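Local structure of carbohydrate deacetylase (Enterococcus faecalis, 2I5I) at residues K73-R78 with W110-I115; I96-V101 with H134-K139; A158-E163 with M180-Y185. The protein probably catalyses the deacetylation of acetylated carbohydrates, a step in oligosaccharide breakdown, with magnesium as the likely cofactor. One frame throughout, in Å; residues are numbered along the deposited sequence.

Interaction 1: K73-R78 with W110-I115; sequences KPILPR and WDAQII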
loop_
_atom_site.group_PDB
_atom_site.type_symbol
_atom_site.label_atom_id
_atom_site.label_comp_id
_atom_site.label_asym_id
_atom_site.label_seq_id
_atom_site.Cartn_x
_atom_site.Cartn_y
_atom_site.Cartn_z
ATOM N N LYS A 73 -22.319 -24.166 -4.953
ATOM C CA LYS A 73 -23.646 -24.074 -4.374
ATOM C C LYS A 73 -24.125 -22.626 -4.457
ATOM O O LYS A 73 -23.330 -21.695 -4.509
ATOM C CB LYS A 73 -23.626 -24.503 -2.915
ATOM C CG LYS A 73 -23.049 -25.883 -2.648
ATOM C CD LYS A 73 -23.205 -26.280 -1.190
ATOM C CE LYS A 73 -23.237 -27.787 -1.045
ATOM N NZ LYS A 73 -23.478 -28.227 0.344
ATOM N N PRO A 74 -25.430 -22.405 -4.438
ATOM C CA PRO A 74 -25.918 -21.027 -4.321
ATOM C C PRO A 74 -25.527 -20.399 -2.996
ATOM O O PRO A 74 -25.190 -21.063 -2.019
ATOM C CB PRO A 74 -27.436 -21.163 -4.395
ATOM C CG PRO A 74 -27.752 -22.607 -4.493
ATOM C CD PRO A 74 -26.490 -23.403 -4.525
ATOM N N ILE A 75 -25.622 -19.073 -2.965
ATOM C CA ILE A 75 -25.460 -18.282 -1.754
ATOM C C ILE A 75 -26.499 -18.620 -0.697
ATOM O O ILE A 75 -26.242 -18.800 0.499
ATOM C CB ILE A 75 -25.544 -16.785 -2.106
ATOM C CG1 ILE A 75 -24.478 -16.298 -3.115
ATOM C CG2 ILE A 75 -25.489 -15.932 -0.865
ATOM C CD1 ILE A 75 -23.091 -16.547 -2.536
ATOM N N LEU A 76 -27.774 -18.713 -1.114
ATOM C CA LEU A 76 -28.859 -18.987 -0.188
ATOM C C LEU A 76 -28.947 -20.474 0.144
ATOM O O LEU A 76 -28.624 -21.315 -0.694
ATOM C CB LEU A 76 -30.190 -18.500 -0.780
ATOM C CG LEU A 76 -30.294 -16.989 -1.015
ATOM C CD1 LEU A 76 -31.583 -16.634 -1.743
ATOM C CD2 LEU A 76 -30.193 -16.242 0.308
ATOM N N PRO A 77 -29.356 -20.786 1.361
ATOM C CA PRO A 77 -29.445 -22.216 1.746
ATOM C C PRO A 77 -30.437 -22.914 0.817
ATOM O O PRO A 77 -31.374 -22.320 0.282
ATOM C CB PRO A 77 -29.923 -22.191 3.183
ATOM C CG PRO A 77 -29.808 -20.788 3.664
ATOM C CD PRO A 77 -29.749 -19.898 2.464
ATOM N N ARG A 78 -30.170 -24.185 0.609
ATOM C CA ARG A 78 -30.912 -25.007 -0.329
ATOM C C ARG A 78 -32.410 -24.965 -0.048
ATOM O O ARG A 78 -33.236 -24.978 -0.953
ATOM C CB ARG A 78 -30.436 -26.463 -0.294
ATOM C CG ARG A 78 -30.305 -27.120 1.060
ATOM C CD ARG A 78 -29.689 -28.512 0.975
ATOM N NE ARG A 78 -30.337 -29.371 -0.011
ATOM C CZ ARG A 78 -29.815 -30.494 -0.492
ATOM N NH1 ARG A 78 -28.624 -30.913 -0.079
ATOM N NH2 ARG A 78 -30.474 -31.213 -1.391
ATOM N N TRP A 110 -30.065 -14.511 -7.188
ATOM C CA TRP A 110 -29.215 -13.510 -7.855
ATOM C C TRP A 110 -29.115 -12.246 -7.026
ATOM O O TRP A 110 -28.067 -11.590 -6.940
ATOM C CB TRP A 110 -29.743 -13.275 -9.271
ATOM C CG TRP A 110 -29.334 -14.352 -10.236
ATOM C CD1 TRP A 110 -28.526 -15.437 -10.022
ATOM C CD2 TRP A 110 -29.738 -14.422 -11.611
ATOM N NE1 TRP A 110 -28.414 -16.165 -11.186
ATOM C CE2 TRP A 110 -29.146 -15.572 -12.180
ATOM C CE3 TRP A 110 -30.548 -13.621 -12.409
ATOM C CZ2 TRP A 110 -29.356 -15.914 -13.515
ATOM C CZ3 TRP A 110 -30.752 -13.970 -13.735
ATOM C CH2 TRP A 110 -30.164 -15.109 -14.289
ATOM N N ASP A 111 -30.210 -11.865 -6.360
ATOM C CA ASP A 111 -30.161 -10.718 -5.460
ATOM C C ASP A 111 -29.118 -10.988 -4.379
ATOM O O ASP A 111 -28.287 -10.149 -4.031
ATOM C CB ASP A 111 -31.543 -10.490 -4.871
ATOM C CG ASP A 111 -31.644 -9.408 -3.816
ATOM O OD1 ASP A 111 -31.549 -8.202 -4.158
ATOM O OD2 ASP A 111 -31.831 -9.751 -2.635
ATOM N N ALA A 112 -29.147 -12.184 -3.822
ATOM C CA ALA A 112 -28.163 -12.619 -2.836
ATOM C C ALA A 112 -26.743 -12.554 -3.398
ATOM O O ALA A 112 -25.806 -12.196 -2.684
ATOM C CB ALA A 112 -28.503 -14.035 -2.404
ATOM N N GLN A 113 -26.575 -12.892 -4.676
ATOM C CA GLN A 113 -25.239 -12.874 -5.271
ATOM C C GLN A 113 -24.719 -11.458 -5.389
ATOM O O GLN A 113 -23.533 -11.154 -5.308
ATOM C CB GLN A 113 -25.247 -13.560 -6.645
ATOM C CG GLN A 113 -25.226 -15.084 -6.482
ATOM C CD GLN A 113 -25.384 -15.829 -7.793
ATOM O OE1 GLN A 113 -24.937 -15.426 -8.873
ATOM N NE2 GLN A 113 -26.035 -16.990 -7.732
ATOM N N ILE A 114 -25.652 -10.530 -5.584
ATOM C CA ILE A 114 -25.238 -9.134 -5.735
ATOM C C ILE A 114 -24.840 -8.592 -4.383
ATOM O O ILE A 114 -23.816 -7.925 -4.255
ATOM C CB ILE A 114 -26.347 -8.281 -6.377
ATOM C CG1 ILE A 114 -26.546 -8.626 -7.849
ATOM C CG2 ILE A 114 -26.080 -6.804 -6.155
ATOM C CD1 ILE A 114 -27.816 -8.061 -8.458
ATOM N N ILE A 115 -25.646 -8.898 -3.365
ATOM C CA ILE A 115 -25.301 -8.465 -2.007
ATOM C C ILE A 115 -23.966 -9.057 -1.560
ATOM O O ILE A 115 -23.174 -8.391 -0.898
ATOM C CB ILE A 115 -26.408 -8.850 -1.028
ATOM C CG1 ILE A 115 -27.633 -7.923 -1.239
ATOM C CG2 ILE A 115 -25.980 -8.857 0.408
ATOM C CD1 ILE A 115 -28.801 -8.770 -1.654
#
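Ile75 and Leu76 close over Ala112 and Gln113 on one side of helix 103-117. The contact lays the long loop after strand 60-65 against this helix, which itself packs on Leu65 of that strand in the curled parallel sheet. The CA atoms of Ile75 and Ala112 lie 6.4 Å apart, a spacing consistent with the small side chain of Ala112.

That methyl is the centre of the contact. CB of Ala112 points at the loop and meets CG of Leu76 at 3.7 Å. Both methyls of Leu76 touch it too, so the fork of the leucine straddles the alanine. CG2 of Ile75 reaches the same CB at 3.9 Å. The two branches of Ile75 divide the work. With chi1 -60°, CG1 lies beside the backbone N and packs on CG of Gln113 at 3.7 Å, where the two side chains cross obliquely. CG2, anti to that N, serves Ala112.

Gln113 contributes only its aliphatic part to this loop. Its chain is extended beyond CG (chi2 174°), which carries the amide away from Ile75, to Glu109 and Thr66. There NE2 donates to Glu109, and OE1 accepts from the backbone N of Thr66. These two bonds hold both ends of the amide and fix its rotation. The Gln113 side chain is about 7 Å from that of His130, a predicted magnesium ligand.

Leu254 of the second subunit packs on Ile75 and Ala112, so the contact is itself part of the subunit interface. The direct contact is made by aliphatic carbons alone. The polar ties run through Glu109, one turn before Gln113: its carboxylate accepts from the backbone N atoms of Ile75 and Leu76, one on each oxygen, and from the glutamine amide.

Interaction 2: I96-V101 with H134-K139; sequences IFEEKV and HGKNKK
The closest CA atoms of the two segments, those of Glu98 and Lys136, are 7.7 Å apart, so side chains and a water join helix 94-97 to the loop leading into helix 138-151. Glu98 leads. Its CG is anti to the backbone N (chi1 -169°) and the chain stays extended, which carries the carboxylate across to Asn137. ND2 of Asn137 donates to OE2 of Glu98 at 2.6 Å, with an N-H...O angle of 154°. The anti lone pair of OE2 is used, and the oxygen sits 16° out of the amide plane. ND2 also donates to a water at 2.9 Å, and this water donates to O of Glu98.

Lys136 crosses Glu98 at about a right angle. Its CG lies 3.5 Å from CD of Glu98. NZ of Lys136 stays 4.7 Å from OE1 of Glu98, too far for a salt bridge, though the opposite charges probably attract. CZ of Phe97 also touches CG of Lys136, at 4.1 Å.

Asn137 is the N-cap of helix 138-151. Its OD1 accepts from Leu140 N and, weakly, from Lys139 N. One amide thus caps a helix with its oxygen and grips the opposite segment with its nitrogen.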
loop_
_atom_site.group_PDB
_atom_site.type_symbol
_atom_site.label_atom_id
_atom_site.label_comp_id
_atom_site.label_asym_id
_atom_site.label_seq_id
_atom_site.Cartn_x
_atom_site.Cartn_y
_atom_site.Cartn_z
ATOM N N ILE A 96 -29.191 -28.867 -18.140
ATOM C CA ILE A 96 -30.544 -29.207 -17.687
ATOM C C ILE A 96 -31.196 -28.188 -16.775
ATOM O O ILE A 96 -32.305 -28.455 -16.291
ATOM C CB ILE A 96 -30.514 -30.587 -16.988
ATOM C CG1 ILE A 96 -29.412 -30.728 -15.939
ATOM C CG2 ILE A 96 -30.437 -31.700 -18.032
ATOM C CD1 ILE A 96 -29.842 -31.448 -14.682
ATOM N N PHE A 97 -30.571 -27.037 -16.519
ATOM C CA PHE A 97 -31.083 -26.119 -15.514
ATOM C C PHE A 97 -32.366 -25.397 -15.935
ATOM O O PHE A 97 -33.204 -25.142 -15.056
ATOM C CB PHE A 97 -30.031 -25.057 -15.158
ATOM C CG PHE A 97 -30.044 -23.821 -16.039
ATOM C CD1 PHE A 97 -29.413 -23.816 -17.268
ATOM C CD2 PHE A 97 -30.706 -22.679 -15.620
ATOM C CE1 PHE A 97 -29.424 -22.695 -18.065
ATOM C CE2 PHE A 97 -30.714 -21.543 -16.406
ATOM C CZ PHE A 97 -30.061 -21.550 -17.629
ATOM N N GLU A 98 -32.475 -25.083 -17.218
ATOM C CA GLU A 98 -33.536 -24.181 -17.676
ATOM C C GLU A 98 -34.917 -24.687 -17.262
ATOM O O GLU A 98 -35.787 -23.894 -16.912
ATOM C CB GLU A 98 -33.458 -23.988 -19.186
ATOM C CG GLU A 98 -34.367 -22.872 -19.661
ATOM C CD GLU A 98 -34.472 -22.747 -21.158
ATOM O OE1 GLU A 98 -33.991 -23.633 -21.898
ATOM O OE2 GLU A 98 -35.063 -21.734 -21.594
ATOM N N GLU A 99 -35.077 -25.996 -17.314
ATOM C CA GLU A 99 -36.303 -26.721 -17.033
ATOM C C GLU A 99 -36.601 -26.826 -15.549
ATOM O O GLU A 99 -37.732 -27.035 -15.111
ATOM C CB GLU A 99 -36.213 -28.139 -17.630
ATOM N N LYS A 100 -35.573 -26.689 -14.707
ATOM C CA LYS A 100 -35.835 -26.943 -13.291
ATOM C C LYS A 100 -36.153 -25.681 -12.521
ATOM O O LYS A 100 -36.954 -25.677 -11.590
ATOM C CB LYS A 100 -34.600 -27.611 -12.681
ATOM C CG LYS A 100 -34.188 -28.883 -13.414
ATOM C CD LYS A 100 -34.440 -30.079 -12.511
ATOM C CE LYS A 100 -34.436 -31.379 -13.308
ATOM N NZ LYS A 100 -35.254 -32.391 -12.575
ATOM N N VAL A 101 -35.500 -24.580 -12.878
ATOM C CA VAL A 101 -35.491 -23.465 -11.948
ATOM C C VAL A 101 -36.815 -22.695 -11.936
ATOM O O VAL A 101 -37.467 -22.576 -12.971
ATOM C CB VAL A 101 -34.339 -22.481 -12.253
ATOM C CG1 VAL A 101 -32.987 -23.174 -12.146
ATOM C CG2 VAL A 101 -34.509 -21.882 -13.636
ATOM N N HIS A 134 -28.924 -15.536 -18.268
ATOM C CA HIS A 134 -29.759 -14.368 -18.372
ATOM C C HIS A 134 -30.188 -14.127 -19.818
ATOM O O HIS A 134 -31.075 -13.303 -20.051
ATOM C CB HIS A 134 -29.099 -13.108 -17.836
ATOM C CG HIS A 134 -28.239 -12.207 -18.621
ATOM N ND1 HIS A 134 -26.920 -12.460 -18.921
ATOM C CD2 HIS A 134 -28.476 -10.979 -19.168
ATOM C CE1 HIS A 134 -26.400 -11.470 -19.618
ATOM N NE2 HIS A 134 -27.328 -10.541 -19.787
ATOM N N GLY A 135 -29.572 -14.837 -20.758
ATOM C CA GLY A 135 -29.987 -14.765 -22.147
ATOM C C GLY A 135 -30.491 -16.100 -22.653
ATOM O O GLY A 135 -30.671 -16.327 -23.848
ATOM N N LYS A 136 -30.745 -17.038 -21.749
ATOM C CA LYS A 136 -31.190 -18.362 -22.177
ATOM C C LYS A 136 -32.630 -18.331 -22.705
ATOM O O LYS A 136 -32.986 -19.103 -23.599
ATOM C CB LYS A 136 -31.115 -19.343 -21.014
ATOM C CG LYS A 136 -31.599 -20.758 -21.308
ATOM C CD LYS A 136 -31.021 -21.299 -22.598
ATOM C CE LYS A 136 -30.597 -22.758 -22.479
ATOM N NZ LYS A 136 -29.714 -23.101 -23.646
ATOM N N ASN A 137 -33.408 -17.445 -22.119
ATOM C CA ASN A 137 -34.794 -17.181 -22.452
ATOM C C ASN A 137 -35.228 -15.871 -21.801
ATOM O O ASN A 137 -34.598 -15.361 -20.868
ATOM C CB ASN A 137 -35.714 -18.336 -22.047
ATOM C CG ASN A 137 -35.928 -18.543 -20.583
ATOM O OD1 ASN A 137 -36.043 -17.619 -19.778
ATOM N ND2 ASN A 137 -36.000 -19.796 -20.143
ATOM N N LYS A 138 -36.316 -15.310 -22.290
ATOM C CA LYS A 138 -36.825 -14.010 -21.902
ATOM C C LYS A 138 -37.227 -13.881 -20.447
ATOM O O LYS A 138 -37.208 -12.769 -19.907
ATOM C CB LYS A 138 -38.042 -13.703 -22.806
ATOM C CG LYS A 138 -37.649 -12.975 -24.080
ATOM C CD LYS A 138 -38.473 -13.422 -25.267
ATOM C CE LYS A 138 -37.995 -12.899 -26.608
ATOM N NZ LYS A 138 -39.143 -12.304 -27.354
ATOM N N LYS A 139 -37.600 -14.998 -19.831
ATOM C CA LYS A 139 -38.034 -15.040 -18.456
ATOM C C LYS A 139 -36.843 -14.858 -17.510
ATOM O O LYS A 139 -36.906 -14.123 -16.533
ATOM C CB LYS A 139 -38.680 -16.376 -18.100
ATOM C CG LYS A 139 -40.022 -16.666 -18.738
ATOM C CD LYS A 139 -40.125 -18.141 -19.096
HETATM O O HOH W 1 -36.258 -20.914 -17.454
#

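Interaction 3: A158-E163 with M180-Y185; sequences ASRSIE and MLYQFY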
loop_
_atom_site.group_PDB
_atom_site.type_symbol
_atom_site.label_atom_id
_atom_site.label_comp_id
_atom_site.label_asym_id
_atom_site.label_seq_id
_atom_site.Cartn_x
_atom_site.Cartn_y
_atom_site.Cartn_z
ATOM N N ALA A 158 -27.765 -9.508 -23.819
ATOM C CA ALA A 158 -27.992 -10.939 -23.831
ATOM C C ALA A 158 -28.138 -11.607 -25.181
ATOM O O ALA A 158 -28.212 -12.855 -25.226
ATOM C CB ALA A 158 -29.272 -11.191 -23.012
ATOM N N SER A 159 -28.207 -10.901 -26.314
ATOM C CA SER A 159 -28.451 -11.654 -27.563
ATOM C C SER A 159 -27.190 -12.123 -28.261
ATOM O O SER A 159 -26.327 -11.304 -28.559
ATOM C CB SER A 159 -29.279 -10.785 -28.526
ATOM O OG SER A 159 -29.028 -11.055 -29.903
ATOM N N ARG A 160 -27.058 -13.411 -28.588
ATOM C CA ARG A 160 -25.899 -13.857 -29.381
ATOM C C ARG A 160 -26.328 -14.582 -30.655
ATOM O O ARG A 160 -25.611 -15.447 -31.168
ATOM C CB ARG A 160 -24.995 -14.790 -28.576
ATOM C CG ARG A 160 -24.728 -14.289 -27.164
ATOM C CD ARG A 160 -23.625 -15.060 -26.474
ATOM N NE ARG A 160 -23.170 -14.374 -25.266
ATOM C CZ ARG A 160 -22.277 -14.880 -24.425
ATOM N NH1 ARG A 160 -21.736 -16.073 -24.652
ATOM N NH2 ARG A 160 -21.894 -14.222 -23.341
ATOM N N SER A 161 -27.504 -14.220 -31.143
ATOM C CA SER A 161 -28.147 -14.873 -32.286
ATOM C C SER A 161 -29.126 -13.915 -32.948
ATOM O O SER A 161 -29.643 -13.005 -32.302
ATOM C CB SER A 161 -28.797 -16.179 -31.834
ATOM O OG SER A 161 -30.201 -16.225 -31.775
ATOM N N ILE A 162 -29.409 -14.059 -34.251
ATOM C CA ILE A 162 -30.378 -13.098 -34.791
ATOM C C ILE A 162 -31.741 -13.347 -34.144
ATOM O O ILE A 162 -32.485 -12.411 -33.851
ATOM C CB ILE A 162 -30.578 -13.153 -36.315
ATOM C CG1 ILE A 162 -32.068 -12.941 -36.674
ATOM N N GLU A 163 -32.037 -14.626 -33.928
ATOM C CA GLU A 163 -33.306 -15.054 -33.370
ATOM C C GLU A 163 -33.648 -14.382 -32.051
ATOM O O GLU A 163 -34.833 -14.240 -31.738
ATOM C CB GLU A 163 -33.321 -16.573 -33.161
HETATM N N MSE A 180 -23.149 -7.504 -28.584
HETATM C CA MSE A 180 -22.415 -8.551 -27.895
HETATM C C MSE A 180 -21.603 -9.326 -28.928
HETATM O O MSE A 180 -22.165 -10.065 -29.734
HETATM C CB MSE A 180 -23.353 -9.474 -27.113
HETATM C CG MSE A 180 -22.675 -10.609 -26.366
HETATM SE SE MSE A 180 -21.824 -10.053 -24.862
HETATM C CE MSE A 180 -20.127 -10.267 -25.366
ATOM N N LEU A 181 -20.288 -9.152 -28.919
ATOM C CA LEU A 181 -19.356 -9.923 -29.728
ATOM C C LEU A 181 -18.770 -11.058 -28.873
ATOM O O LEU A 181 -17.840 -10.854 -28.086
ATOM C CB LEU A 181 -18.275 -9.023 -30.312
ATOM C CG LEU A 181 -18.834 -7.805 -31.074
ATOM C CD1 LEU A 181 -17.722 -6.963 -31.656
ATOM C CD2 LEU A 181 -19.794 -8.262 -32.167
ATOM N N TYR A 182 -19.358 -12.234 -29.038
ATOM C CA TYR A 182 -19.123 -13.440 -28.275
ATOM C C TYR A 182 -18.231 -14.446 -29.005
ATOM O O TYR A 182 -18.079 -15.558 -28.494
ATOM C CB TYR A 182 -20.470 -14.115 -27.954
ATOM C CG TYR A 182 -21.220 -14.512 -29.220
ATOM C CD1 TYR A 182 -22.013 -13.585 -29.882
ATOM C CD2 TYR A 182 -21.135 -15.791 -29.752
ATOM C CE1 TYR A 182 -22.701 -13.920 -31.040
ATOM C CE2 TYR A 182 -21.815 -16.145 -30.909
ATOM C CZ TYR A 182 -22.599 -15.199 -31.538
ATOM O OH TYR A 182 -23.283 -15.537 -32.689
ATOM N N GLN A 183 -17.692 -14.105 -30.163
ATOM C CA GLN A 183 -17.109 -15.087 -31.068
ATOM C C GLN A 183 -15.707 -15.547 -30.676
ATOM O O GLN A 183 -15.249 -16.577 -31.186
ATOM C CB GLN A 183 -17.094 -14.532 -32.499
ATOM C CG GLN A 183 -18.501 -14.465 -33.089
ATOM C CD GLN A 183 -19.080 -13.071 -32.958
ATOM O OE1 GLN A 183 -18.750 -12.336 -32.033
ATOM N NE2 GLN A 183 -19.954 -12.709 -33.886
ATOM N N PHE A 184 -15.078 -14.806 -29.767
ATOM C CA PHE A 184 -13.694 -15.105 -29.383
ATOM C C PHE A 184 -13.665 -16.211 -28.348
ATOM O O PHE A 184 -13.685 -15.939 -27.151
ATOM C CB PHE A 184 -13.016 -13.847 -28.863
ATOM C CG PHE A 184 -11.525 -13.964 -28.605
ATOM C CD1 PHE A 184 -10.615 -14.127 -29.633
ATOM C CD2 PHE A 184 -11.065 -13.881 -27.300
ATOM C CE1 PHE A 184 -9.258 -14.208 -29.382
ATOM C CE2 PHE A 184 -9.715 -13.982 -27.035
ATOM C CZ PHE A 184 -8.821 -14.151 -28.079
ATOM N N TYR A 185 -13.637 -17.463 -28.800
ATOM C CA TYR A 185 -13.796 -18.609 -27.947
ATOM C C TYR A 185 -13.384 -19.917 -28.621
ATOM O O TYR A 185 -13.730 -20.168 -29.772
ATOM C CB TYR A 185 -15.270 -18.725 -27.501
ATOM C CG TYR A 185 -15.528 -19.963 -26.686
ATOM C CD1 TYR A 185 -15.130 -20.054 -25.355
ATOM C CD2 TYR A 185 -16.166 -21.054 -27.266
ATOM C CE1 TYR A 185 -15.375 -21.204 -24.628
ATOM C CE2 TYR A 185 -16.404 -22.203 -26.539
ATOM C CZ TYR A 185 -16.006 -22.274 -25.224
ATOM O OH TYR A 185 -16.259 -23.431 -24.517
HETATM O O HOH W 2 -25.885 -8.324 -29.536
#
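The CH-pi contact between Arg160 and Tyr182 dominates. CB of Arg160 sits over one face of the tyrosine ring, 3.6 Å from its centroid and 18° off the ring normal. The arginine chain then runs extended from CG to NE, passing CB of Tyr182 with its CD at 3.6 Å. The guanidinium plane is only 9° from that of the ring, and CB of Tyr182 lies over one guanidinium face. With chi1 at 61°, the ring sits between its own backbone N and carbonyl carbon, and there it lies against Arg160. The opposite ring face meets CD of Gln183 from its own segment.

Strand 179-181 belongs to the curled parallel sheet, consistent with the distorted beta/alpha barrel of the YdjC family. It pairs with strand 208-213, whose Asn212 touches both Arg160 and Met180. The Arg160 side chain is about 9 Å from that of His130, a predicted magnesium ligand.

Van der Waals contact is slighter: CG of the selenomethionine Met180 lies 4.0 Å from NE of Arg160, the side chains running side by side.

One water bridges the backbones, donating to O of Ser159 at 3.2 Å and accepting from N of Met180 at 3.0 Å.

Interaction 1 is buried, interactions 2 and 3 only partly. The chemistry follows: the buried loop-helix contact is aliphatic, while the other two, made largely by loop residues, use polar or charged side chains and a bridging water. Carboxylate-amide bonding marks interaction 2, an arginine chain over an aromatic face interaction 3. Interactions 1 and 2 use the consecutive helices 94-97 and 103-117 and touch where Trp110 packs on His134. Interaction 2 also meets interaction 3, through Gly135 and His134 against Ala158. Interactions 1 and 3 do not touch and lie on opposite sides of the chain's centre. A second subunit reaches interaction 1, but no other chain touches the segments of interactions 2 and 3.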